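Local coordinates for protein putative phosphatase (Bacteroides thetaiotaomicron, PDB 3KYA) that binds zinc ions and is regarded as a putative phosphatase, combining an IPT/TIG domain with a probable beta-propeller, though its precise activity remains unestablished, at residues Ser73-Glu79 with Thr98-Lys103; Asn331-Arg336 with Tyr350-Tyr356; Arg123-Asp128 with Arg172-Ser176. All blocks are in the same frame, centred on the assembly; numbering follows the deposited sequence.

Contact 1. Residues Ser73-Glu79 with Thr98-Lys103; sequences SGAFSGE and TFSYEK. With EDO (1,2-ethanediol), chain C; EDO (1,2-ethanediol), chain D.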
loop_
_atom_site.group_PDB
_atom_site.type_symbol
_atom_site.label_atom_id
_atom_site.label_comp_id
_atom_site.label_asym_id
_atom_site.label_seq_id
_atom_site.Cartn_x
_atom_site.Cartn_y
_atom_site.Cartn_z
ATOM N N SER A 73 22.585 -4.199 -5.036
ATOM C CA SER A 73 22.093 -5.518 -4.679
ATOM C C SER A 73 23.262 -6.393 -4.218
ATOM O O SER A 73 24.346 -6.370 -4.810
ATOM C CB SER A 73 21.418 -6.182 -5.883
ATOM O OG SER A 73 20.215 -5.517 -6.219
ATOM N N GLY A 74 23.048 -7.164 -3.151
ATOM C CA GLY A 74 24.060 -8.083 -2.664
ATOM C C GLY A 74 25.231 -7.475 -1.902
ATOM O O GLY A 74 26.290 -8.083 -1.847
ATOM N N ALA A 75 25.042 -6.305 -1.292
ATOM C CA ALA A 75 26.109 -5.629 -0.549
ATOM C C ALA A 75 26.145 -6.122 0.909
ATOM O O ALA A 75 26.205 -5.324 1.841
ATOM C CB ALA A 75 25.913 -4.125 -0.602
ATOM N N PHE A 76 26.161 -7.437 1.075
ATOM C CA PHE A 76 26.025 -8.083 2.395
ATOM C C PHE A 76 26.926 -7.554 3.506
ATOM O O PHE A 76 26.439 -7.301 4.605
ATOM C CB PHE A 76 26.224 -9.604 2.296
ATOM C CG PHE A 76 25.241 -10.279 1.389
ATOM C CD1 PHE A 76 23.945 -10.525 1.814
ATOM C CD2 PHE A 76 25.615 -10.672 0.111
ATOM C CE1 PHE A 76 23.024 -11.137 0.971
ATOM C CE2 PHE A 76 24.690 -11.287 -0.741
ATOM C CZ PHE A 76 23.405 -11.520 -0.304
ATOM N N SER A 77 28.215 -7.389 3.235
ATOM C CA SER A 77 29.151 -6.989 4.298
ATOM C C SER A 77 28.970 -5.525 4.737
ATOM O O SER A 77 29.322 -5.165 5.875
ATOM C CB SER A 77 30.610 -7.254 3.885
ATOM O OG SER A 77 31.114 -6.228 3.045
ATOM N N GLY A 78 28.430 -4.684 3.852
ATOM C CA GLY A 78 28.206 -3.273 4.171
ATOM C C GLY A 78 29.459 -2.419 4.224
ATOM O O GLY A 78 29.394 -1.246 4.599
ATOM N N GLU A 79 30.601 -2.992 3.859
ATOM C CA GLU A 79 31.854 -2.243 3.851
ATOM C C GLU A 79 31.797 -1.188 2.754
ATOM O O GLU A 79 31.457 -1.498 1.612
ATOM C CB GLU A 79 33.053 -3.172 3.647
ATOM C CG GLU A 79 33.255 -4.153 4.791
ATOM C CD GLU A 79 34.457 -5.045 4.591
ATOM O OE1 GLU A 79 35.038 -5.027 3.484
ATOM O OE2 GLU A 79 34.821 -5.762 5.547
ATOM N N THR A 98 30.468 -0.385 9.192
ATOM C CA THR A 98 29.789 -0.980 8.043
ATOM C C THR A 98 28.327 -0.570 7.960
ATOM O O THR A 98 27.676 -0.340 8.973
ATOM C CB THR A 98 29.870 -2.522 8.079
ATOM O OG1 THR A 98 29.337 -3.008 9.316
ATOM C CG2 THR A 98 31.304 -2.984 7.944
ATOM N N PHE A 99 27.830 -0.442 6.728
ATOM C CA PHE A 99 26.419 -0.195 6.467
ATOM C C PHE A 99 25.673 -1.483 6.791
ATOM O O PHE A 99 26.181 -2.559 6.517
ATOM C CB PHE A 99 26.232 0.177 4.991
ATOM C CG PHE A 99 24.802 0.379 4.572
ATOM C CD1 PHE A 99 24.133 1.560 4.856
ATOM C CD2 PHE A 99 24.151 -0.582 3.823
ATOM C CE1 PHE A 99 22.826 1.758 4.443
ATOM C CE2 PHE A 99 22.852 -0.394 3.405
ATOM C CZ PHE A 99 22.182 0.782 3.721
ATOM N N SER A 100 24.488 -1.391 7.382
ATOM C CA SER A 100 23.732 -2.591 7.717
ATOM C C SER A 100 22.781 -2.924 6.563
ATOM O O SER A 100 21.710 -2.322 6.422
ATOM C CB SER A 100 22.986 -2.420 9.036
ATOM O OG SER A 100 22.327 -3.623 9.352
ATOM N N TYR A 101 23.215 -3.870 5.728
ATOM C CA TYR A 101 22.473 -4.292 4.539
ATOM C C TYR A 101 21.277 -5.163 4.897
ATOM O O TYR A 101 21.433 -6.208 5.540
ATOM C CB TYR A 101 23.414 -5.032 3.578
ATOM C CG TYR A 101 22.744 -5.506 2.304
ATOM C CD1 TYR A 101 22.531 -4.622 1.240
ATOM C CD2 TYR A 101 22.317 -6.825 2.161
ATOM C CE1 TYR A 101 21.896 -5.032 0.074
ATOM C CE2 TYR A 101 21.683 -7.249 0.977
ATOM C CZ TYR A 101 21.476 -6.346 -0.055
ATOM O OH TYR A 101 20.860 -6.756 -1.233
ATOM N N GLU A 102 20.088 -4.731 4.480
ATOM C CA GLU A 102 18.855 -5.457 4.743
ATOM C C GLU A 102 18.545 -6.345 3.527
ATOM O O GLU A 102 18.281 -5.846 2.422
ATOM C CB GLU A 102 17.699 -4.496 5.000
ATOM C CG GLU A 102 17.880 -3.622 6.244
ATOM C CD GLU A 102 16.804 -2.546 6.380
ATOM O OE1 GLU A 102 16.138 -2.209 5.368
ATOM O OE2 GLU A 102 16.647 -2.023 7.502
ATOM N N LYS A 103 18.561 -7.653 3.751
ATOM C CA LYS A 103 18.360 -8.613 2.672
ATOM C C LYS A 103 16.927 -8.605 2.164
ATOM O O LYS A 103 15.990 -8.374 2.932
ATOM C CB LYS A 103 18.749 -10.022 3.126
ATOM C CG LYS A 103 20.226 -10.148 3.480
ATOM C CD LYS A 103 20.643 -11.596 3.714
ATOM C CE LYS A 103 20.079 -12.164 4.992
ATOM N NZ LYS A 103 20.643 -11.476 6.190
HETATM C C1 EDO C . 18.331 -7.932 -3.517
HETATM O O1 EDO C . 19.593 -8.273 -4.101
HETATM C C2 EDO C . 17.360 -7.457 -4.585
HETATM O O2 EDO C . 17.773 -6.179 -5.079
HETATM C C1 EDO D . 21.030 -2.266 -7.734
HETATM O O1 EDO D . 22.318 -2.902 -7.665
HETATM C C2 EDO D . 21.082 -0.816 -7.277
HETATM O O2 EDO D . 21.946 -0.058 -8.123
HETATM O O HOH W 1 25.734 -5.432 6.436
#
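Residues Ser-73 to Glu-79 form an irregular connection beside the more extended Thr-98 to Lys-103. An inverse gamma turn centred on Ala-75 leads into a type I beta turn from Ala-75 to Gly-78, and the loop meets its neighbour through one direct backbone hydrogen bond, Phe-99 N to Gly-78 O at 2.8 Å. Gly-78 CA approaches Phe-99 O to 3.2 Å in a CA-H...O contact; a CB here would run into that oxygen, and phi is positive. A water fills the gap, donating to Phe-76 O (2.7 Å) and Phe-99 O (2.9 Å) and accepting from Tyr-101 N (3.0 Å). Both segments belong to the IPT/TIG domain, an immunoglobulin-like E-set fold, in which strand 100-101 runs parallel to strand 19-28 at the edge of a sheet and the loop joins strands 66-70 and 80-84. The Tyr-101 ring edge meets the face of Phe-76 in an edge-to-face pair (centroids 5.5 Å apart, planes at 71°), and the N atoms of Ala-75 and Phe-76 lie over one face of the Tyr-101 ring. Tyr-101 OH accepts a hydrogen bond from Gly-74 N at 2.9 Å and is also hydrogen-bonded to Glu-474, near the end of the modelled chain.

Contact 2. Residues Asn331-Arg336 with Tyr350-Tyr356; sequences NHYFMR and YNFVGGY. With EDO (1,2-ethanediol), chain I.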
loop_
_atom_site.group_PDB
_atom_site.type_symbol
_atom_site.label_atom_id
_atom_site.label_comp_id
_atom_site.label_asym_id
_atom_site.label_seq_id
_atom_site.Cartn_x
_atom_site.Cartn_y
_atom_site.Cartn_z
ATOM N N ASN A 331 -11.657 -17.002 -17.918
ATOM C CA ASN A 331 -12.425 -15.752 -17.970
ATOM C C ASN A 331 -11.874 -14.585 -17.135
ATOM O O ASN A 331 -12.516 -13.545 -16.990
ATOM C CB ASN A 331 -13.907 -16.054 -17.723
ATOM C CG ASN A 331 -14.563 -16.700 -18.941
ATOM O OD1 ASN A 331 -14.603 -16.101 -20.026
ATOM N ND2 ASN A 331 -15.098 -17.901 -18.767
ATOM N N HIS A 332 -10.670 -14.785 -16.601
ATOM C CA HIS A 332 -9.837 -13.729 -16.022
ATOM C C HIS A 332 -10.295 -13.021 -14.745
ATOM O O HIS A 332 -10.095 -11.821 -14.589
ATOM C CB HIS A 332 -9.534 -12.718 -17.154
ATOM C CG HIS A 332 -9.299 -13.380 -18.476
ATOM N ND1 HIS A 332 -8.220 -14.212 -18.708
ATOM C CD2 HIS A 332 -10.031 -13.386 -19.616
ATOM C CE1 HIS A 332 -8.299 -14.696 -19.937
ATOM N NE2 HIS A 332 -9.386 -14.206 -20.511
ATOM N N TYR A 333 -10.847 -13.784 -13.805
ATOM C CA TYR A 333 -11.222 -13.245 -12.496
ATOM C C TYR A 333 -11.305 -14.334 -11.415
ATOM O O TYR A 333 -11.272 -15.527 -11.720
ATOM C CB TYR A 333 -12.552 -12.450 -12.572
ATOM C CG TYR A 333 -13.815 -13.282 -12.801
ATOM C CD1 TYR A 333 -14.037 -13.938 -14.004
ATOM C CD2 TYR A 333 -14.806 -13.368 -11.827
ATOM C CE1 TYR A 333 -15.201 -14.691 -14.217
ATOM C CE2 TYR A 333 -15.964 -14.118 -12.031
ATOM C CZ TYR A 333 -16.158 -14.768 -13.231
ATOM O OH TYR A 333 -17.306 -15.508 -13.436
ATOM N N PHE A 334 -11.371 -13.892 -10.159
ATOM C CA PHE A 334 -11.596 -14.741 -8.999
ATOM C C PHE A 334 -12.931 -14.388 -8.337
ATOM O O PHE A 334 -13.307 -13.195 -8.240
ATOM C CB PHE A 334 -10.506 -14.579 -7.895
ATOM C CG PHE A 334 -9.189 -15.229 -8.199
ATOM C CD1 PHE A 334 -8.211 -14.548 -8.899
ATOM C CD2 PHE A 334 -8.894 -16.505 -7.708
ATOM C CE1 PHE A 334 -6.984 -15.159 -9.183
ATOM C CE2 PHE A 334 -7.683 -17.109 -7.994
ATOM C CZ PHE A 334 -6.728 -16.424 -8.720
HETATM N N MSE A 335 -13.630 -15.426 -7.890
HETATM C CA MSE A 335 -14.829 -15.298 -7.091
HETATM C C MSE A 335 -14.463 -15.730 -5.663
HETATM O O MSE A 335 -13.453 -16.418 -5.451
HETATM C CB MSE A 335 -15.965 -16.160 -7.644
HETATM C CG MSE A 335 -16.346 -15.857 -9.091
HETATM SE SE MSE A 335 -17.890 -16.870 -9.690
HETATM C CE MSE A 335 -19.251 -15.880 -8.729
ATOM N N ARG A 336 -15.265 -15.302 -4.694
ATOM C CA ARG A 336 -15.075 -15.651 -3.302
ATOM C C ARG A 336 -16.319 -16.352 -2.795
ATOM O O ARG A 336 -17.439 -15.943 -3.100
ATOM C CB ARG A 336 -14.795 -14.421 -2.458
ATOM C CG ARG A 336 -14.463 -14.680 -0.982
ATOM C CD ARG A 336 -14.199 -13.337 -0.287
ATOM N NE ARG A 336 -13.753 -13.422 1.109
ATOM C CZ ARG A 336 -14.536 -13.752 2.130
ATOM N NH1 ARG A 336 -15.798 -14.083 1.920
ATOM N NH2 ARG A 336 -14.060 -13.781 3.363
ATOM N N TYR A 350 -19.416 -15.061 -5.114
ATOM C CA TYR A 350 -19.624 -13.757 -5.726
ATOM C C TYR A 350 -18.310 -13.236 -6.316
ATOM O O TYR A 350 -17.223 -13.636 -5.892
ATOM C CB TYR A 350 -20.222 -12.766 -4.711
ATOM C CG TYR A 350 -19.401 -12.515 -3.441
ATOM C CD1 TYR A 350 -18.351 -11.600 -3.434
ATOM C CD2 TYR A 350 -19.704 -13.165 -2.242
ATOM C CE1 TYR A 350 -17.618 -11.349 -2.281
ATOM C CE2 TYR A 350 -18.976 -12.912 -1.076
ATOM C CZ TYR A 350 -17.934 -12.009 -1.109
ATOM O OH TYR A 350 -17.209 -11.743 0.033
ATOM N N ASN A 351 -18.427 -12.343 -7.296
ATOM C CA ASN A 351 -17.250 -11.773 -7.947
ATOM C C ASN A 351 -16.405 -11.011 -6.923
ATOM O O ASN A 351 -16.916 -10.219 -6.149
ATOM C CB ASN A 351 -17.645 -10.896 -9.139
ATOM C CG ASN A 351 -18.352 -11.684 -10.232
ATOM O OD1 ASN A 351 -18.731 -12.836 -10.034
ATOM N ND2 ASN A 351 -18.555 -11.051 -11.387
ATOM N N PHE A 352 -15.105 -11.297 -6.905
ATOM C CA PHE A 352 -14.179 -10.710 -5.922
ATOM C C PHE A 352 -13.123 -9.782 -6.538
ATOM O O PHE A 352 -13.121 -8.581 -6.249
ATOM C CB PHE A 352 -13.543 -11.852 -5.091
ATOM C CG PHE A 352 -12.566 -11.375 -4.032
ATOM C CD1 PHE A 352 -12.943 -10.425 -3.087
ATOM C CD2 PHE A 352 -11.281 -11.900 -3.966
ATOM C CE1 PHE A 352 -12.038 -9.986 -2.119
ATOM C CE2 PHE A 352 -10.374 -11.454 -3.008
ATOM C CZ PHE A 352 -10.754 -10.513 -2.082
ATOM N N VAL A 353 -12.223 -10.314 -7.365
ATOM C CA VAL A 353 -11.199 -9.486 -8.021
ATOM C C VAL A 353 -11.059 -9.862 -9.490
ATOM O O VAL A 353 -11.229 -11.020 -9.857
ATOM C CB VAL A 353 -9.813 -9.584 -7.343
ATOM C CG1 VAL A 353 -9.837 -8.952 -5.943
ATOM C CG2 VAL A 353 -9.340 -11.044 -7.296
ATOM N N GLY A 354 -10.748 -8.870 -10.323
ATOM C CA GLY A 354 -10.615 -9.081 -11.755
ATOM C C GLY A 354 -11.911 -8.751 -12.480
ATOM O O GLY A 354 -12.976 -8.643 -11.854
ATOM N N GLY A 355 -11.810 -8.604 -13.801
ATOM C CA GLY A 355 -12.944 -8.307 -14.657
ATOM C C GLY A 355 -13.523 -9.515 -15.368
ATOM O O GLY A 355 -12.846 -10.173 -16.139
ATOM N N TYR A 356 -14.786 -9.796 -15.066
ATOM C CA TYR A 356 -15.587 -10.843 -15.697
ATOM C C TYR A 356 -15.427 -10.833 -17.226
ATOM O O TYR A 356 -15.892 -9.911 -17.889
ATOM C CB TYR A 356 -17.060 -10.595 -15.304
ATOM C CG TYR A 356 -18.115 -11.437 -15.987
ATOM C CD1 TYR A 356 -18.447 -12.695 -15.511
ATOM C CD2 TYR A 356 -18.846 -10.933 -17.067
ATOM C CE1 TYR A 356 -19.440 -13.463 -16.124
ATOM C CE2 TYR A 356 -19.836 -11.690 -17.686
ATOM C CZ TYR A 356 -20.130 -12.954 -17.208
ATOM O OH TYR A 356 -21.106 -13.714 -17.810
HETATM C C1 EDO I . -18.117 -11.231 4.553
HETATM O O1 EDO I . -18.216 -12.506 5.188
HETATM C C2 EDO I . -17.551 -11.403 3.157
HETATM O O2 EDO I . -18.292 -12.378 2.421
HETATM O O HOH W 2 -9.404 -9.389 -15.443
HETATM O O HOH W 3 -19.442 -14.356 -12.170
#
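Tyr-333, with chi1 in p, and Tyr-356, in t, pack together at one end of this pairing, while Arg-336 and Tyr-350 lie side by side at the other. Tyr-356 CA sits over one face of the Tyr-333 ring, 4.2 Å from its centroid in a CH-pi contact, and the Tyr-356 ring turns its edge toward that ring in an offset edge-to-face pair, centroids 5.8 Å apart and planes at 67°. A water joins Tyr-333 OH and Asn-351 OD1, 2.7 Å from each; the Tyr-333 hydroxyl is also hydrogen-bonded to Trp-311 NE1. Phe-334 CB packs on Val-353 CG2 at 3.8 Å, while the m rotamer of Phe-334 leads its ring away to edge-to-face pairs with Phe-393 and Phe-395 of the next sheet. The backbone is a beta hairpin, strands 333-340 and 345-352, forming the outer half of a four-stranded antiparallel blade of what appears to be a six-bladed beta-propeller. Phe-352 and Val-353 both face Phe-334 in a classic beta bulge: Phe-334 O accepts from Phe-352 N (2.9 Å) and Val-353 N (3.2 Å). Beyond the bulge, Arg-336 extends all-trans through chi3, placing CD over the Phe-352 ring and NH1 in a salt bridge with Asp-338. Tyr-350, in p, donates a hydrogen bond from OH to an ethanediol oxygen, O2, at 2.7 Å, and its ring meets Tyr-68 of the second subunit edge-to-face.

Contact 3. Residues Arg123-Asp128 with Arg172-Ser176; sequences RDGPFD and RMLSS. With EDO (1,2-ethanediol), chain J.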
loop_
_atom_site.group_PDB
_atom_site.type_symbol
_atom_site.label_atom_id
_atom_site.label_comp_id
_atom_site.label_asym_id
_atom_site.label_seq_id
_atom_site.Cartn_x
_atom_site.Cartn_y
_atom_site.Cartn_z
ATOM N N ARG A 123 14.181 -34.727 -19.842
ATOM C CA ARG A 123 15.192 -35.614 -19.331
ATOM C C ARG A 123 15.155 -35.578 -17.807
ATOM O O ARG A 123 15.182 -34.495 -17.200
ATOM C CB ARG A 123 16.575 -35.180 -19.838
ATOM C CG ARG A 123 17.747 -36.094 -19.390
ATOM C CD ARG A 123 19.125 -35.516 -19.771
ATOM N NE ARG A 123 19.168 -35.217 -21.194
ATOM C CZ ARG A 123 19.342 -36.127 -22.156
ATOM N NH1 ARG A 123 19.507 -37.415 -21.867
ATOM N NH2 ARG A 123 19.340 -35.744 -23.425
ATOM N N ASP A 124 15.068 -36.759 -17.202
ATOM C CA ASP A 124 15.125 -36.897 -15.761
ATOM C C ASP A 124 16.593 -36.924 -15.339
ATOM O O ASP A 124 17.467 -37.254 -16.136
ATOM C CB ASP A 124 14.399 -38.164 -15.297
ATOM C CG ASP A 124 12.879 -38.036 -15.352
ATOM O OD1 ASP A 124 12.333 -36.928 -15.564
ATOM O OD2 ASP A 124 12.212 -39.066 -15.158
ATOM N N GLY A 125 16.862 -36.585 -14.083
ATOM C CA GLY A 125 18.226 -36.540 -13.579
ATOM C C GLY A 125 18.531 -35.387 -12.634
ATOM O O GLY A 125 17.628 -34.764 -12.078
ATOM N N PRO A 126 19.825 -35.087 -12.456
ATOM C CA PRO A 126 20.277 -34.048 -11.529
ATOM C C PRO A 126 19.868 -32.629 -11.918
ATOM O O PRO A 126 19.753 -32.311 -13.119
ATOM C CB PRO A 126 21.813 -34.202 -11.561
ATOM C CG PRO A 126 22.097 -34.748 -12.911
ATOM C CD PRO A 126 20.947 -35.657 -13.232
ATOM N N PHE A 127 19.641 -31.769 -10.918
ATOM C CA PHE A 127 19.304 -30.379 -11.212
ATOM C C PHE A 127 20.453 -29.666 -11.935
ATOM O O PHE A 127 20.209 -28.812 -12.780
ATOM C CB PHE A 127 18.993 -29.539 -9.966
ATOM C CG PHE A 127 17.781 -29.970 -9.173
ATOM C CD1 PHE A 127 16.841 -30.867 -9.663
ATOM C CD2 PHE A 127 17.514 -29.340 -7.966
ATOM C CE1 PHE A 127 15.727 -31.214 -8.911
ATOM C CE2 PHE A 127 16.386 -29.668 -7.220
ATOM C CZ PHE A 127 15.494 -30.610 -7.697
ATOM N N ASP A 128 21.689 -29.998 -11.559
ATOM C CA ASP A 128 22.887 -29.367 -12.119
ATOM C C ASP A 128 23.686 -30.315 -13.003
ATOM O O ASP A 128 23.538 -31.529 -12.915
ATOM C CB ASP A 128 23.792 -28.893 -10.989
ATOM C CG ASP A 128 23.138 -27.837 -10.129
ATOM O OD1 ASP A 128 22.510 -26.911 -10.694
ATOM O OD2 ASP A 128 23.270 -27.928 -8.893
ATOM N N ARG A 172 18.290 -33.256 -5.023
ATOM C CA ARG A 172 18.399 -32.424 -6.219
ATOM C C ARG A 172 18.328 -33.271 -7.496
ATOM O O ARG A 172 19.207 -33.213 -8.359
ATOM C CB ARG A 172 19.672 -31.562 -6.155
ATOM C CG ARG A 172 19.647 -30.608 -4.948
ATOM C CD ARG A 172 20.873 -29.737 -4.817
ATOM N NE ARG A 172 21.171 -28.959 -6.026
ATOM C CZ ARG A 172 20.627 -27.790 -6.355
ATOM N NH1 ARG A 172 19.679 -27.226 -5.603
ATOM N NH2 ARG A 172 21.014 -27.195 -7.480
HETATM N N MSE A 173 17.263 -34.067 -7.570
HETATM C CA MSE A 173 17.004 -34.993 -8.661
HETATM C C MSE A 173 15.564 -34.898 -9.096
HETATM O O MSE A 173 14.675 -34.795 -8.252
HETATM C CB MSE A 173 17.226 -36.436 -8.180
HETATM C CG MSE A 173 18.635 -36.818 -7.760
HETATM SE SE MSE A 173 19.811 -36.956 -9.293
HETATM C CE MSE A 173 18.724 -38.104 -10.377
ATOM N N LEU A 174 15.339 -34.929 -10.413
ATOM C CA LEU A 174 14.012 -34.987 -11.011
ATOM C C LEU A 174 13.757 -36.419 -11.445
ATOM O O LEU A 174 14.609 -37.036 -12.099
ATOM C CB LEU A 174 13.909 -34.088 -12.249
ATOM C CG LEU A 174 12.587 -34.069 -13.023
ATOM C CD1 LEU A 174 11.495 -33.356 -12.212
ATOM C CD2 LEU A 174 12.752 -33.378 -14.380
ATOM N N SER A 175 12.604 -36.952 -11.075
ATOM C CA SER A 175 12.215 -38.306 -11.459
ATOM C C SER A 175 10.750 -38.335 -11.897
ATOM O O SER A 175 10.016 -37.333 -11.745
ATOM C CB SER A 175 12.493 -39.303 -10.308
ATOM O OG SER A 175 11.723 -38.965 -9.165
ATOM N N SER A 176 10.335 -39.473 -12.469
ATOM C CA SER A 176 8.968 -39.677 -12.959
ATOM C C SER A 176 8.372 -40.963 -12.363
ATOM O O SER A 176 8.185 -41.960 -13.072
ATOM C CB SER A 176 8.961 -39.748 -14.483
ATOM O OG SER A 176 9.545 -38.592 -15.046
HETATM C C1 EDO J . 20.525 -25.370 -12.532
HETATM O O1 EDO J . 21.023 -24.649 -11.397
HETATM C C2 EDO J . 19.497 -24.517 -13.276
HETATM O O2 EDO J . 19.444 -24.878 -14.665
#
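This is an antiparallel edge-strand pairing in a beta-propeller-like blade, where the short strand 125-126 adds to strand 173-178 and becomes an outermost strand of its five-stranded sheet. Gly-125 and Leu-174 form a hydrogen-bonded pair, with Gly-125 N to Leu-174 O at 3.0 Å and Leu-174 N to Gly-125 O at 2.8 Å. Next comes the non-hydrogen-bonded pair Pro-126 with Met-173, a position that asks no cross-strand amide proton of the proline; Pro-126 CB lies 4.1 Å from SE of the selenomethionine Met-173. The hydrogen bond from Phe-127 N to Arg-172 O, 3.0 Å, prolongs the pairing past the strand. On its other side, strand 173-178 returns from strand 161-168 through a turn in which Arg-172 and Met-173 both face Asp-168, a zinc ligand together with His-153, in a G1 beta bulge. The positive phi of Arg-172, 56°, suits that bulge. The Phe-127 ring covers Arg-172 CA, 3.6 Å from its centroid in a CH-pi contact, and touches Leu-110 of strand 105-110 in a neighbouring sheet. Charged and polar side chains tie both ends: Ser-176 OG donates to Asp-124 OD2 at 2.7 Å, and Arg-172 NH2 makes a salt bridge with Asp-128 OD2 at 2.8 Å.

The contacts share no strands, and their nearest atoms are at least about 17 Å apart. Contact 1 belongs to the IPT/TIG domain, whereas contacts 2 and 3 lie in different sheets of the probable propeller on opposite sides of the chain's centre. All are partly buried; contact 2 has no exposed participant and covers the largest area (663 Å²). Chemistry follows place: an irregular loop in contact 1 is held by a single backbone bond, a water and one tyrosine, hairpin strands in contact 2 by backbone bonds and aromatic packing, and the edge strand in contact 3 by backbone bonds reinforced by charge. Contact 2 alone touches the second subunit; contact 3 lies nearest a bound zinc.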